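Local coordinates for protein alkaline phosphatase D (Bacillus subtilis, PDB 2YEQ) that hydrolyses phosphate esters, acting as a phosphodiesterase and alkaline phosphatase with iron and calcium in its active site, at residues Glu155-Ser163 / Ser509-Lys520; Thr408-Lys419 / Phe435-Val443. All coordinates share one frame; numbering follows the deposited sequence.

Interaction 1: Glu155-Ser163 / Ser509-Lys520; sequences EYGPNEYVS and SHNKAHEKQMIK. With NA (sodium ion), chain B; PO4 (phosphate ion), chain C.
The carboxylate of Glu160 stands almost perpendicular to the amide of Gln517, the two planes 85° apart, and Gln517 NE2 reaches Glu160 OE1 at 3.0 Å from above the carboxylate plane. Gly157 N approaches the same oxygen from the opposite face, at 2.8 Å, so OE1 is gripped between an amide of its own loop and one from the helix. The other oxygen, Glu160 OE2, forms a salt bridge with Lys520 NZ (2.8 Å), met on its anti side. Lys520, its chain extended beyond CG, spends a second N-H on Pro158 O, in the carbonyl plane at 2.8 Å; so long an amine can reach both the carboxylate and the carbonyl. Gln517 fits its own place because its amide has two ends: while NE2 holds Glu160, OE1 binds the sodium ion, a site completed by Glu175, Glu214 and waters.

Ala513 is small enough to let the loop come close, and Tyr156 CE1 packs 3.6 Å from its CB. At the edge of the same ring, Tyr156 CD1 meets Gln517 NE2, and the hydroxyl OH meets His510 CD2. CG of Tyr161 lies opposite the backbone N (chi1 176°), which brings CE1 over the rim of one face of His510, the rings meeting obliquely at 36° with centroids 4.2 Å apart. His510 ND1 is engaged by Arg506 O, one turn earlier. A water joins Glu160 O and Val162 N to Ser509. The contact thus lays the loop between strand 145-148 and helix 179-190 along the C-terminal helix 504-520, while Arg185 of helix 179-190 holds Tyr156 O.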
loop_
_atom_site.group_PDB
_atom_site.type_symbol
_atom_site.label_atom_id
_atom_site.label_comp_id
_atom_site.label_asym_id
_atom_site.label_seq_id
_atom_site.Cartn_x
_atom_site.Cartn_y
_atom_site.Cartn_z
ATOM N N GLU A 155 -9.788 2.531 10.569
ATOM C CA GLU A 155 -10.465 1.860 11.685
ATOM C C GLU A 155 -11.518 2.679 12.390
ATOM O O GLU A 155 -12.273 2.153 13.231
ATOM C CB GLU A 155 -9.406 1.388 12.693
ATOM C CG GLU A 155 -8.893 2.492 13.657
ATOM C CD GLU A 155 -7.718 3.291 13.099
ATOM O OE1 GLU A 155 -7.479 3.234 11.866
ATOM O OE2 GLU A 155 -7.052 4.011 13.889
ATOM N N TYR A 156 -11.572 3.966 12.079
ATOM C CA TYR A 156 -12.372 4.918 12.819
ATOM C C TYR A 156 -13.885 4.694 12.755
ATOM O O TYR A 156 -14.392 4.021 11.861
ATOM C CB TYR A 156 -12.073 6.334 12.345
ATOM C CG TYR A 156 -10.638 6.748 12.587
ATOM C CD1 TYR A 156 -10.198 7.048 13.868
ATOM C CD2 TYR A 156 -9.718 6.817 11.542
ATOM C CE1 TYR A 156 -8.886 7.410 14.105
ATOM C CE2 TYR A 156 -8.406 7.164 11.767
ATOM C CZ TYR A 156 -7.989 7.441 13.047
ATOM O OH TYR A 156 -6.682 7.790 13.274
ATOM N N GLY A 157 -14.570 5.225 13.764
ATOM C CA GLY A 157 -15.995 5.475 13.705
ATOM C C GLY A 157 -16.250 6.692 12.839
ATOM O O GLY A 157 -15.313 7.281 12.287
ATOM N N PRO A 158 -17.512 7.078 12.711
ATOM C CA PRO A 158 -17.858 8.213 11.864
ATOM C C PRO A 158 -17.584 9.549 12.550
ATOM O O PRO A 158 -17.619 9.635 13.774
ATOM C CB PRO A 158 -19.356 8.003 11.600
ATOM C CG PRO A 158 -19.834 7.258 12.744
ATOM C CD PRO A 158 -18.710 6.341 13.148
ATOM N N ASN A 159 -17.296 10.581 11.763
ATOM C CA ASN A 159 -17.041 11.927 12.282
ATOM C C ASN A 159 -15.870 11.980 13.259
ATOM O O ASN A 159 -15.898 12.731 14.244
ATOM C CB ASN A 159 -18.284 12.488 12.995
ATOM C CG ASN A 159 -19.536 12.403 12.150
ATOM O OD1 ASN A 159 -20.532 11.769 12.539
ATOM N ND2 ASN A 159 -19.499 13.043 10.989
ATOM N N GLU A 160 -14.861 11.156 13.042
ATOM C CA GLU A 160 -13.705 11.167 13.919
ATOM C C GLU A 160 -12.504 11.745 13.193
ATOM O O GLU A 160 -11.992 12.815 13.577
ATOM C CB GLU A 160 -13.431 9.771 14.462
ATOM C CG GLU A 160 -14.468 9.361 15.497
ATOM C CD GLU A 160 -14.460 7.884 15.819
ATOM O OE1 GLU A 160 -13.464 7.195 15.494
ATOM O OE2 GLU A 160 -15.474 7.415 16.401
ATOM N N TYR A 161 -12.053 11.037 12.161
ATOM C CA TYR A 161 -10.925 11.484 11.355
ATOM C C TYR A 161 -11.478 12.251 10.171
ATOM O O TYR A 161 -11.860 11.661 9.158
ATOM C CB TYR A 161 -10.105 10.292 10.911
ATOM C CG TYR A 161 -8.944 10.619 9.989
ATOM C CD1 TYR A 161 -8.298 11.858 10.031
ATOM C CD2 TYR A 161 -8.498 9.689 9.078
ATOM C CE1 TYR A 161 -7.247 12.139 9.188
ATOM C CE2 TYR A 161 -7.439 9.955 8.245
ATOM C CZ TYR A 161 -6.822 11.171 8.298
ATOM O OH TYR A 161 -5.792 11.442 7.433
ATOM N N VAL A 162 -11.545 13.569 10.330
ATOM C CA VAL A 162 -12.320 14.413 9.444
ATOM C C VAL A 162 -11.409 15.197 8.495
ATOM O O VAL A 162 -10.470 15.877 8.908
ATOM C CB VAL A 162 -13.244 15.338 10.224
ATOM C CG1 VAL A 162 -14.025 16.295 9.258
ATOM C CG2 VAL A 162 -14.220 14.470 11.084
ATOM N N SER A 163 -11.689 15.058 7.203
ATOM C CA SER A 163 -10.915 15.721 6.169
ATOM C C SER A 163 -11.156 17.231 6.203
ATOM O O SER A 163 -12.261 17.681 6.485
ATOM C CB SER A 163 -11.314 15.153 4.798
ATOM O OG SER A 163 -10.952 16.015 3.760
ATOM N N SER A 509 -4.894 16.053 12.949
ATOM C CA SER A 509 -6.191 15.548 12.556
ATOM C C SER A 509 -6.423 14.124 13.089
ATOM O O SER A 509 -7.537 13.801 13.509
ATOM C CB SER A 509 -6.345 15.614 11.039
ATOM O OG SER A 509 -7.662 15.288 10.684
ATOM N N HIS A 510 -5.382 13.292 13.103
ATOM C CA HIS A 510 -5.462 11.985 13.751
ATOM C C HIS A 510 -5.634 12.096 15.287
ATOM O O HIS A 510 -6.279 11.235 15.896
ATOM C CB HIS A 510 -4.229 11.157 13.455
ATOM C CG HIS A 510 -4.191 10.591 12.070
ATOM N ND1 HIS A 510 -3.795 11.327 10.975
ATOM C CD2 HIS A 510 -4.479 9.355 11.607
ATOM C CE1 HIS A 510 -3.833 10.565 9.897
ATOM N NE2 HIS A 510 -4.238 9.361 10.253
ATOM N N ASN A 511 -5.055 13.128 15.906
ATOM C CA ASN A 511 -5.207 13.322 17.360
ATOM C C ASN A 511 -6.604 13.840 17.719
ATOM O O ASN A 511 -7.169 13.454 18.731
ATOM C CB ASN A 511 -4.118 14.248 17.920
ATOM C CG ASN A 511 -2.731 13.631 17.849
ATOM O OD1 ASN A 511 -2.571 12.407 17.906
ATOM N ND2 ASN A 511 -1.718 14.480 17.699
ATOM N N LYS A 512 -7.158 14.710 16.882
ATOM C CA LYS A 512 -8.562 15.126 17.022
ATOM C C LYS A 512 -9.512 13.933 16.931
ATOM O O LYS A 512 -10.483 13.863 17.678
ATOM C CB LYS A 512 -8.938 16.153 15.953
ATOM C CG LYS A 512 -8.484 17.557 16.272
ATOM C CD LYS A 512 -9.365 18.219 17.347
ATOM C CE LYS A 512 -8.541 18.720 18.537
ATOM N NZ LYS A 512 -9.317 19.666 19.386
ATOM N N ALA A 513 -9.223 12.993 16.027
ATOM C CA ALA A 513 -10.028 11.782 15.895
ATOM C C ALA A 513 -10.044 11.024 17.218
ATOM O O ALA A 513 -11.112 10.676 17.720
ATOM C CB ALA A 513 -9.503 10.876 14.767
ATOM N N HIS A 514 -8.861 10.751 17.761
ATOM C CA HIS A 514 -8.735 10.012 19.037
ATOM C C HIS A 514 -9.488 10.712 20.166
ATOM O O HIS A 514 -10.155 10.074 20.974
ATOM C CB HIS A 514 -7.260 9.849 19.438
ATOM C CG HIS A 514 -7.060 9.186 20.766
ATOM N ND1 HIS A 514 -6.854 9.898 21.933
ATOM C CD2 HIS A 514 -7.036 7.878 21.114
ATOM C CE1 HIS A 514 -6.700 9.054 22.937
ATOM N NE2 HIS A 514 -6.806 7.822 22.468
ATOM N N GLU A 515 -9.381 12.028 20.211
ATOM C CA GLU A 515 -10.101 12.815 21.202
ATOM C C GLU A 515 -11.606 12.608 21.073
ATOM O O GLU A 515 -12.271 12.346 22.069
ATOM C CB GLU A 515 -9.747 14.298 21.042
ATOM C CG GLU A 515 -10.472 15.250 21.982
ATOM C CD GLU A 515 -10.684 16.622 21.359
ATOM O OE1 GLU A 515 -11.543 16.748 20.451
ATOM O OE2 GLU A 515 -9.982 17.567 21.778
ATOM N N LYS A 516 -12.138 12.731 19.853
ATOM C CA LYS A 516 -13.565 12.479 19.594
ATOM C C LYS A 516 -13.988 11.073 20.018
ATOM O O LYS A 516 -15.064 10.907 20.567
ATOM C CB LYS A 516 -13.925 12.720 18.122
ATOM C CG LYS A 516 -14.250 14.173 17.816
ATOM C CD LYS A 516 -13.640 14.663 16.502
ATOM C CE LYS A 516 -13.533 16.184 16.461
ATOM N NZ LYS A 516 -13.805 16.697 15.088
ATOM N N GLN A 517 -13.146 10.074 19.766
ATOM C CA GLN A 517 -13.406 8.700 20.220
ATOM C C GLN A 517 -13.571 8.659 21.734
ATOM O O GLN A 517 -14.455 7.966 22.241
ATOM C CB GLN A 517 -12.262 7.758 19.841
ATOM C CG GLN A 517 -12.309 7.245 18.423
ATOM C CD GLN A 517 -11.051 6.471 18.009
ATOM O OE1 GLN A 517 -10.013 6.414 18.731
ATOM N NE2 GLN A 517 -11.139 5.850 16.835
ATOM N N MET A 518 -12.711 9.392 22.446
ATOM C CA MET A 518 -12.766 9.454 23.910
ATOM C C MET A 518 -14.019 10.207 24.379
ATOM O O MET A 518 -14.681 9.764 25.317
ATOM C CB MET A 518 -11.485 10.087 24.496
ATOM C CG MET A 518 -10.819 9.247 25.594
ATOM S SD MET A 518 -9.977 7.769 24.961
ATOM C CE MET A 518 -10.443 6.513 26.159
ATOM N N ILE A 519 -14.348 11.328 23.728
ATOM C CA ILE A 519 -15.565 12.083 24.060
ATOM C C ILE A 519 -16.832 11.237 23.852
ATOM O O ILE A 519 -17.793 11.364 24.608
ATOM C CB ILE A 519 -15.704 13.364 23.223
ATOM C CG1 ILE A 519 -14.651 14.395 23.612
ATOM C CG2 ILE A 519 -17.086 13.986 23.387
ATOM C CD1 ILE A 519 -14.575 15.555 22.624
ATOM N N LYS A 520 -16.832 10.376 22.836
ATOM C CA LYS A 520 -17.988 9.502 22.567
ATOM C C LYS A 520 -18.213 8.501 23.701
ATOM O O LYS A 520 -19.356 8.207 24.051
ATOM C CB LYS A 520 -17.820 8.745 21.252
ATOM C CG LYS A 520 -18.264 9.505 20.020
ATOM C CD LYS A 520 -17.932 8.684 18.770
ATOM C CE LYS A 520 -18.095 9.468 17.490
ATOM N NZ LYS A 520 -17.993 8.560 16.309
HETATM NA NA NA B . -8.442 4.314 18.386
HETATM P P PO4 C . -1.806 7.869 7.928
HETATM O O1 PO4 C . -1.266 9.192 8.327
HETATM O O2 PO4 C . -1.361 6.695 8.749
HETATM O O3 PO4 C . -3.284 7.934 7.603
HETATM O O4 PO4 C . -1.119 7.430 6.600
HETATM O O HOH W 1 -7.885 4.987 16.311
HETATM O O HOH W 2 -6.153 8.133 16.034
HETATM O O HOH W 3 -20.606 10.081 15.171
HETATM O O HOH W 4 -16.496 15.907 15.177
HETATM O O HOH W 5 -9.968 14.848 12.543
HETATM O O HOH W 6 -8.915 3.687 20.451
HETATM O O HOH W 7 -6.744 5.664 19.107
#

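Interaction 2: Thr408-Lys419 / Phe435-Val443; sequences TSITSGGNGADK and FFNDYRGYV. With EDO (1,2-ethanediol), chain N.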
loop_
_atom_site.group_PDB
_atom_site.type_symbol
_atom_site.label_atom_id
_atom_site.label_comp_id
_atom_site.label_asym_id
_atom_site.label_seq_id
_atom_site.Cartn_x
_atom_site.Cartn_y
_atom_site.Cartn_z
ATOM N N THR A 408 1.210 9.931 -3.250
ATOM C CA THR A 408 0.052 10.512 -2.602
ATOM C C THR A 408 -0.999 9.447 -2.226
ATOM O O THR A 408 -0.887 8.279 -2.577
ATOM C CB THR A 408 -0.566 11.539 -3.529
ATOM O OG1 THR A 408 -1.580 12.282 -2.853
ATOM C CG2 THR A 408 -1.089 10.880 -4.825
ATOM N N SER A 409 -2.024 9.880 -1.530
ATOM C CA SER A 409 -3.107 9.006 -1.125
ATOM C C SER A 409 -4.200 8.943 -2.214
ATOM O O SER A 409 -4.387 9.905 -2.973
ATOM C CB SER A 409 -3.707 9.570 0.133
ATOM O OG SER A 409 -3.948 10.964 0.003
ATOM N N ILE A 410 -4.897 7.813 -2.260
ATOM C CA ILE A 410 -6.081 7.623 -3.116
ATOM C C ILE A 410 -7.158 8.623 -2.739
ATOM O O ILE A 410 -7.771 9.242 -3.622
ATOM C CB ILE A 410 -6.584 6.175 -3.006
ATOM C CG1 ILE A 410 -5.585 5.217 -3.644
ATOM C CG2 ILE A 410 -7.999 6.010 -3.576
ATOM C CD1 ILE A 410 -5.620 5.163 -5.230
ATOM N N THR A 411 -7.413 8.793 -1.429
ATOM C CA THR A 411 -8.342 9.808 -0.929
ATOM C C THR A 411 -7.966 10.525 0.376
ATOM O O THR A 411 -8.455 11.609 0.629
ATOM C CB THR A 411 -9.723 9.176 -0.610
ATOM O OG1 THR A 411 -9.510 8.002 0.190
ATOM C CG2 THR A 411 -10.482 8.828 -1.926
ATOM N N SER A 412 -7.174 9.899 1.240
ATOM C CA SER A 412 -6.984 10.429 2.610
ATOM C C SER A 412 -6.503 11.857 2.545
ATOM O O SER A 412 -5.563 12.173 1.802
ATOM C CB SER A 412 -5.982 9.586 3.402
ATOM O OG SER A 412 -6.355 8.235 3.382
ATOM N N GLY A 413 -7.212 12.720 3.263
ATOM C CA GLY A 413 -6.878 14.134 3.347
ATOM C C GLY A 413 -7.739 15.034 2.494
ATOM O O GLY A 413 -7.773 16.242 2.704
ATOM N N GLY A 414 -8.482 14.459 1.552
ATOM C CA GLY A 414 -9.434 15.263 0.787
ATOM C C GLY A 414 -8.814 15.859 -0.471
ATOM O O GLY A 414 -7.847 15.320 -1.016
ATOM N N ASN A 415 -9.348 16.981 -0.936
ATOM C CA ASN A 415 -9.018 17.449 -2.281
ATOM C C ASN A 415 -7.595 17.960 -2.435
ATOM O O ASN A 415 -6.970 17.794 -3.505
ATOM C CB ASN A 415 -10.006 18.518 -2.732
ATOM C CG ASN A 415 -11.414 17.991 -2.860
ATOM O OD1 ASN A 415 -11.629 16.796 -3.137
ATOM N ND2 ASN A 415 -12.386 18.870 -2.654
ATOM N N GLY A 416 -7.080 18.584 -1.380
ATOM C CA GLY A 416 -5.688 19.009 -1.381
ATOM C C GLY A 416 -5.448 20.164 -2.347
ATOM O O GLY A 416 -6.356 20.966 -2.635
ATOM N N ALA A 417 -4.223 20.239 -2.843
ATOM C CA ALA A 417 -3.769 21.414 -3.597
ATOM C C ALA A 417 -2.450 21.102 -4.280
ATOM O O ALA A 417 -1.872 20.032 -4.079
ATOM C CB ALA A 417 -3.639 22.621 -2.660
ATOM N N ASP A 418 -1.975 22.004 -5.140
ATOM C CA ASP A 418 -0.699 21.764 -5.798
ATOM C C ASP A 418 0.471 21.904 -4.815
ATOM O O ASP A 418 1.469 21.197 -4.910
ATOM C CB ASP A 418 -0.509 22.701 -7.009
ATOM C CG ASP A 418 0.488 22.163 -7.992
ATOM O OD1 ASP A 418 0.141 21.230 -8.773
ATOM O OD2 ASP A 418 1.642 22.631 -7.954
ATOM N N LYS A 419 0.311 22.803 -3.861
ATOM C CA LYS A 419 1.373 23.212 -2.953
ATOM C C LYS A 419 0.748 23.557 -1.603
ATOM O O LYS A 419 -0.407 23.971 -1.562
ATOM C CB LYS A 419 2.024 24.477 -3.542
ATOM C CG LYS A 419 3.326 24.938 -2.926
ATOM C CD LYS A 419 3.955 26.042 -3.821
ATOM C CE LYS A 419 4.980 26.882 -3.078
ATOM N NZ LYS A 419 6.043 27.360 -4.006
ATOM N N PHE A 435 10.590 17.001 -5.575
ATOM C CA PHE A 435 9.185 17.131 -5.963
ATOM C C PHE A 435 8.242 17.117 -4.761
ATOM O O PHE A 435 8.467 16.357 -3.845
ATOM C CB PHE A 435 8.835 15.970 -6.889
ATOM C CG PHE A 435 7.399 15.983 -7.398
ATOM C CD1 PHE A 435 6.918 17.038 -8.149
ATOM C CD2 PHE A 435 6.560 14.908 -7.158
ATOM C CE1 PHE A 435 5.627 17.033 -8.639
ATOM C CE2 PHE A 435 5.237 14.897 -7.643
ATOM C CZ PHE A 435 4.775 15.944 -8.368
ATOM N N PHE A 436 7.234 17.986 -4.778
ATOM C CA PHE A 436 6.094 17.898 -3.885
ATOM C C PHE A 436 4.825 18.191 -4.677
ATOM O O PHE A 436 4.814 19.108 -5.496
ATOM C CB PHE A 436 6.156 18.904 -2.716
ATOM C CG PHE A 436 4.925 18.877 -1.851
ATOM C CD1 PHE A 436 4.776 17.881 -0.902
ATOM C CD2 PHE A 436 3.900 19.790 -2.035
ATOM C CE1 PHE A 436 3.639 17.783 -0.122
ATOM C CE2 PHE A 436 2.739 19.718 -1.266
ATOM C CZ PHE A 436 2.610 18.708 -0.289
ATOM N N ASN A 437 3.761 17.434 -4.396
ATOM C CA ASN A 437 2.412 17.718 -4.856
ATOM C C ASN A 437 1.367 17.192 -3.858
ATOM O O ASN A 437 1.605 16.183 -3.207
ATOM C CB ASN A 437 2.194 17.064 -6.220
ATOM C CG ASN A 437 0.908 17.489 -6.860
ATOM O OD1 ASN A 437 0.735 18.659 -7.277
ATOM N ND2 ASN A 437 -0.013 16.572 -6.937
ATOM N N ASP A 438 0.217 17.852 -3.742
ATOM C CA ASP A 438 -0.790 17.439 -2.726
ATOM C C ASP A 438 -2.194 17.189 -3.293
ATOM O O ASP A 438 -3.176 17.496 -2.650
ATOM C CB ASP A 438 -0.854 18.476 -1.602
ATOM C CG ASP A 438 -1.593 17.981 -0.375
ATOM O OD1 ASP A 438 -1.639 16.750 -0.150
ATOM O OD2 ASP A 438 -2.146 18.851 0.333
ATOM N N TYR A 439 -2.262 16.626 -4.501
ATOM C CA TYR A 439 -3.516 16.128 -5.073
ATOM C C TYR A 439 -3.567 14.617 -4.907
ATOM O O TYR A 439 -2.544 13.959 -4.877
ATOM C CB TYR A 439 -3.595 16.448 -6.566
ATOM C CG TYR A 439 -3.699 17.931 -6.899
ATOM C CD1 TYR A 439 -4.665 18.716 -6.332
ATOM C CD2 TYR A 439 -2.823 18.520 -7.823
ATOM C CE1 TYR A 439 -4.759 20.057 -6.641
ATOM C CE2 TYR A 439 -2.908 19.854 -8.138
ATOM C CZ TYR A 439 -3.874 20.606 -7.555
ATOM O OH TYR A 439 -3.970 21.938 -7.862
ATOM N N ARG A 440 -4.778 14.070 -4.870
ATOM C CA ARG A 440 -4.971 12.627 -4.748
ATOM C C ARG A 440 -4.701 11.915 -6.068
ATOM O O ARG A 440 -4.759 12.516 -7.155
ATOM C CB ARG A 440 -6.382 12.322 -4.256
ATOM C CG ARG A 440 -6.847 13.134 -3.046
ATOM C CD ARG A 440 -6.178 12.664 -1.755
ATOM N NE ARG A 440 -4.766 13.052 -1.643
ATOM C CZ ARG A 440 -4.301 14.285 -1.497
ATOM N NH1 ARG A 440 -5.113 15.329 -1.458
ATOM N NH2 ARG A 440 -2.987 14.473 -1.378
ATOM N N GLY A 441 -4.406 10.634 -5.978
ATOM C CA GLY A 441 -4.121 9.815 -7.138
ATOM C C GLY A 441 -3.252 8.628 -6.766
ATOM O O GLY A 441 -3.424 7.999 -5.708
ATOM N N TYR A 442 -2.299 8.339 -7.636
ATOM C CA TYR A 442 -1.434 7.178 -7.515
ATOM C C TYR A 442 -0.227 7.396 -8.413
ATOM O O TYR A 442 -0.130 8.420 -9.072
ATOM C CB TYR A 442 -2.161 5.883 -7.917
ATOM C CG TYR A 442 -2.695 5.854 -9.340
ATOM C CD1 TYR A 442 -1.908 5.407 -10.408
ATOM C CD2 TYR A 442 -3.981 6.260 -9.608
ATOM C CE1 TYR A 442 -2.409 5.385 -11.711
ATOM C CE2 TYR A 442 -4.495 6.245 -10.877
ATOM C CZ TYR A 442 -3.707 5.825 -11.932
ATOM O OH TYR A 442 -4.263 5.808 -13.187
ATOM N N VAL A 443 0.715 6.475 -8.368
ATOM C CA VAL A 443 1.985 6.598 -9.087
ATOM C C VAL A 443 2.107 5.437 -10.043
ATOM O O VAL A 443 1.800 4.289 -9.710
ATOM C CB VAL A 443 3.207 6.651 -8.119
ATOM C CG1 VAL A 443 4.490 6.788 -8.890
ATOM C CG2 VAL A 443 3.035 7.781 -7.110
HETATM C C1 EDO N . -3.406 23.525 -10.058
HETATM O O1 EDO N . -4.318 24.385 -10.767
HETATM C C2 EDO N . -1.946 23.662 -10.483
HETATM O O2 EDO N . -1.375 22.372 -10.723
HETATM O O HOH W 8 -2.093 6.299 -3.880
HETATM O O HOH W 9 -7.164 15.700 -5.206
#
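Ala417 lies against one face of the Tyr439 ring, its carbonyl carbon 3.4 Å above the plane and displaced toward the rim, while Asn415 O sits at the ring edge. With CG anti to the carbonyl carbon (chi1 -67°), the ring is laid against the backbone of Ala417, and its hydroxyl is hydrogen-bonded to Val496 O. The second flat group, the guanidinium of Arg440, has Ser412 O over one face and Gly414 O at its edge, in plane, where NH1 donates at 2.8 Å. Arg440 NH2 donates to Thr408 OG1 (3.0 Å), which sits 27° out of the guanidinium plane, and forms a salt bridge with Asp438 OD1 at 2.9 Å; NE adds a weak bond to Ser409 OG. Bends at chi2 and chi3 fold the arginine back into the loop, where NE, NH1 and NH2 each donate to a different oxygen.

Thr408 suits its place because its hydroxyl both accepts from Arg440 and donates to Tyr439 O. Ser409 OG likewise donates to Ser412 O, on a lone pair. Gly416 has no side chain to collide with Asp438 O, which its CA approaches at 3.2 Å. The backbones join where Gly441 N meets Ser409 O, and at the antiparallel hydrogen-bonded pair Ala417-Asp438, whose return bond, Asp438 N to Ala417 O, is weak. Glycines at 413 and 414 complete the type II turn from Thr411. Ser412 OG is hydrogen-bonded to the iron ligand Tyr154, and the backbones of Thr411 and Ser412 bond to Cys124, another iron ligand. The loop after strand 400-406 thus borders the metal site of this calcineurin-clan phosphatase domain.

Overall arrangement
The two contacts lie about 21 Å apart, centre to centre, and interaction 2 is nested along the chain within the long span closed by interaction 1. They meet where Ser163 OG comes 3.4 Å from Gly413 O. Interaction 1 brings the C-terminal helix 504-520 back onto a loop following strand 145-148; interaction 2 joins the loop after strand 400-406 to the passage from strand 433-437 into strand 440-448, hence from the seven-stranded sheet to the ten-stranded one. Both approach the metals: Tyr154, next to segment 155-163, binds iron, the Ser412 side chain lies about 4 Å from the iron, and His510 lies near a calcium ion. This is consistent with active-site surroundings built from distant parts of the chain.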